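Local coordinates for YciF Bacterial Stress Response Protein (Salmonella enterica subsp. enterica serovar Typhimurium, PDB 4ERU) that is of unknown function but forms a ferritin-like helix bundle that binds magnesium ions and is probably involved in the bacterial stress response, at residues Ala135-Leu138 against Leu139-Leu143. Numbering follows the deposited sequence.
Sequences ALKL and LKETL
The carbonyl O of A135 accepts the backbone N-H of L139 at 2.7 Å from O to N. The bond is almost straight at hydrogen, 172°, and the donor lies nearly in line with the C=O bond. Each such bond closes one turn of alpha helix, here in helix 133-159 of the ferritin-like bundle. Three more i to i+4 bonds follow: K140 N to L136 O, E141 N to K137 O and T142 N to L138 O. The E141 bond is the most bent of the four, with 153° at hydrogen.

The side chains sort onto two faces. The buried face turns to the bundle. There the methyl CB of A135 touches L139 CD1 at 4.1 Å, one turn apart. CG of L139 sits beside its own backbone N (chi1 -70°), which lays the branch back over the A135 carbonyl. L139 also packs on Y120, L123 and A127 of helix 99-130 and on I64 of helix 41-66, where L138 meets Q63 and I64. T142 OG1 is hydrogen-bonded to R60, and the T142 side chain lies about 5 Å from a bound magnesium ion.

The outer face carries the charges. K137 and E141 run side by side and form a salt bridge, K137 NZ to E141 OE1 3.5 Å; the hydrogen bond within it is weak. The lysine chain bends at chi3 and chi4, which brings its amine to the carboxylate. E141 OE2 makes a long, weak ion pair with R60, so the carboxylate probably feels two positive charges. Next to this pair, the aliphatic part of K140 runs past L136. L136 CD1 and K140 CE approach to 4.2 Å, and K140 CG rests 3.4 Å from L136 O.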
ATOM      1  N   ALA A 135       9.094   5.278 -21.105  1.00 57.60           N
ATOM      2  CA  ALA A 135       8.322   5.209 -19.869  1.00 53.67           C
ATOM      3  C   ALA A 135       8.888   4.094 -18.971  1.00 51.83           C
ATOM      4  O   ALA A 135       9.174   4.338 -17.798  1.00 51.24           O
ATOM      5  CB  ALA A 135       6.829   4.994 -20.167  1.00 55.14           C
ATOM      6  N   LEU A 136       9.106   2.912 -19.547  1.00 53.09           N
ATOM      7  CA  LEU A 136       9.626   1.773 -18.797  1.00 54.60           C
ATOM      8  C   LEU A 136      10.838   2.145 -17.972  1.00 53.95           C
ATOM      9  O   LEU A 136      10.835   1.924 -16.769  1.00 52.52           O
ATOM     10  CB  LEU A 136       9.952   0.548 -19.674  1.00 50.14           C
ATOM     11  CG  LEU A 136      10.357  -0.730 -18.901  1.00 55.24           C
ATOM     12  CD1 LEU A 136       9.258  -1.176 -17.868  1.00 50.82           C
ATOM     13  CD2 LEU A 136      10.763  -1.926 -19.806  1.00 56.42           C
ATOM     14  N   LYS A 137      11.864   2.717 -18.599  1.00 57.43           N
ATOM     15  CA  LYS A 137      13.048   3.108 -17.825  1.00 60.07           C
ATOM     16  C   LYS A 137      12.760   4.194 -16.776  1.00 55.62           C
ATOM     17  O   LYS A 137      13.298   4.123 -15.677  1.00 55.11           O
ATOM     18  CB  LYS A 137      14.277   3.417 -18.714  1.00 66.50           C
ATOM     19  CG  LYS A 137      14.498   4.861 -19.131  1.00 71.64           C
ATOM     20  CD  LYS A 137      15.817   5.041 -19.963  1.00 99.68           C
ATOM     21  CE  LYS A 137      17.051   5.165 -19.069  1.00102.06           C
ATOM     22  NZ  LYS A 137      17.007   6.434 -18.232  1.00101.85           N
ATOM     23  N   LEU A 138      11.914   5.182 -17.097  1.00 50.49           N
ATOM     24  CA  LEU A 138      11.543   6.189 -16.100  1.00 48.29           C
ATOM     25  C   LEU A 138      10.764   5.589 -14.901  1.00 44.45           C
ATOM     26  O   LEU A 138      11.063   5.882 -13.730  1.00 44.65           O
ATOM     27  CB  LEU A 138      10.790   7.366 -16.738  1.00 47.19           C
ATOM     28  CG  LEU A 138      11.637   8.150 -17.755  1.00 55.84           C
ATOM     29  CD1 LEU A 138      10.720   8.925 -18.681  1.00 55.71           C
ATOM     30  CD2 LEU A 138      12.669   9.086 -17.058  1.00 52.04           C
ATOM     31  N   LEU A 139       9.791   4.737 -15.208  1.00 45.52           N
ATOM     32  CA  LEU A 139       8.961   4.108 -14.184  1.00 41.34           C
ATOM     33  C   LEU A 139       9.799   3.227 -13.291  1.00 45.66           C
ATOM     34  O   LEU A 139       9.616   3.256 -12.063  1.00 45.54           O
ATOM     35  CB  LEU A 139       7.804   3.320 -14.798  1.00 41.34           C
ATOM     36  CG  LEU A 139       6.715   4.198 -15.431  1.00 43.58           C
ATOM     37  CD1 LEU A 139       5.920   3.400 -16.480  1.00 40.51           C
ATOM     38  CD2 LEU A 139       5.753   4.901 -14.395  1.00 39.90           C
ATOM     39  N   LYS A 140      10.721   2.465 -13.883  1.00 47.47           N
ATOM     40  CA  LYS A 140      11.599   1.600 -13.110  1.00 52.10           C
ATOM     41  C   LYS A 140      12.490   2.408 -12.185  1.00 51.91           C
ATOM     42  O   LYS A 140      12.775   1.972 -11.070  1.00 52.34           O
ATOM     43  CB  LYS A 140      12.487   0.756 -14.020  1.00 53.21           C
ATOM     44  CG  LYS A 140      11.842  -0.499 -14.535  1.00 57.39           C
ATOM     45  CD  LYS A 140      12.830  -1.292 -15.452  1.00 78.51           C
ATOM     46  CE  LYS A 140      12.415  -2.746 -15.555  1.00 82.37           C
ATOM     47  NZ  LYS A 140      13.480  -3.665 -16.130  1.00 88.50           N
ATOM     48  N   GLU A 141      12.949   3.566 -12.655  1.00 52.79           N
ATOM     49  CA  GLU A 141      13.736   4.464 -11.808  1.00 54.83           C
ATOM     50  C   GLU A 141      12.957   4.968 -10.581  1.00 50.32           C
ATOM     51  O   GLU A 141      13.478   4.982  -9.478  1.00 49.34           O
ATOM     52  CB  GLU A 141      14.243   5.657 -12.589  1.00 58.20           C
ATOM     53  CG  GLU A 141      15.591   5.473 -13.214  1.00 73.30           C
ATOM     54  CD  GLU A 141      16.128   6.804 -13.730  1.00 87.37           C
ATOM     55  OE1 GLU A 141      16.078   7.047 -14.962  1.00 90.75           O
ATOM     56  OE2 GLU A 141      16.560   7.631 -12.887  1.00 92.42           O
ATOM     57  N   THR A 142      11.727   5.411 -10.779  1.00 46.60           N
ATOM     58  CA  THR A 142      10.924   5.841  -9.638  1.00 42.32           C
ATOM     59  C   THR A 142      10.678   4.651  -8.691  1.00 44.51           C
ATOM     60  O   THR A 142      10.760   4.785  -7.461  1.00 45.91           O
ATOM     61  CB  THR A 142       9.577   6.410 -10.089  1.00 39.13           C
ATOM     62  OG1 THR A 142       9.791   7.660 -10.765  1.00 41.61           O
ATOM     63  CG2 THR A 142       8.630   6.601  -8.846  1.00 36.63           C
ATOM     64  N   LEU A 143      10.375   3.494  -9.264  1.00 43.98           N
ATOM     65  CA  LEU A 143      10.063   2.317  -8.481  1.00 45.11           C
ATOM     66  C   LEU A 143      11.221   1.952  -7.541  1.00 49.42           C
ATOM     67  O   LEU A 143      11.024   1.691  -6.330  1.00 49.07           O
ATOM     68  CB  LEU A 143       9.752   1.149  -9.413  1.00 45.22           C
ATOM     69  CG  LEU A 143       9.452  -0.211  -8.778  1.00 46.33           C
ATOM     70  CD1 LEU A 143       8.260  -0.134  -7.819  1.00 43.18           C
ATOM     71  CD2 LEU A 143       9.189  -1.244  -9.877  1.00 47.42           C
TER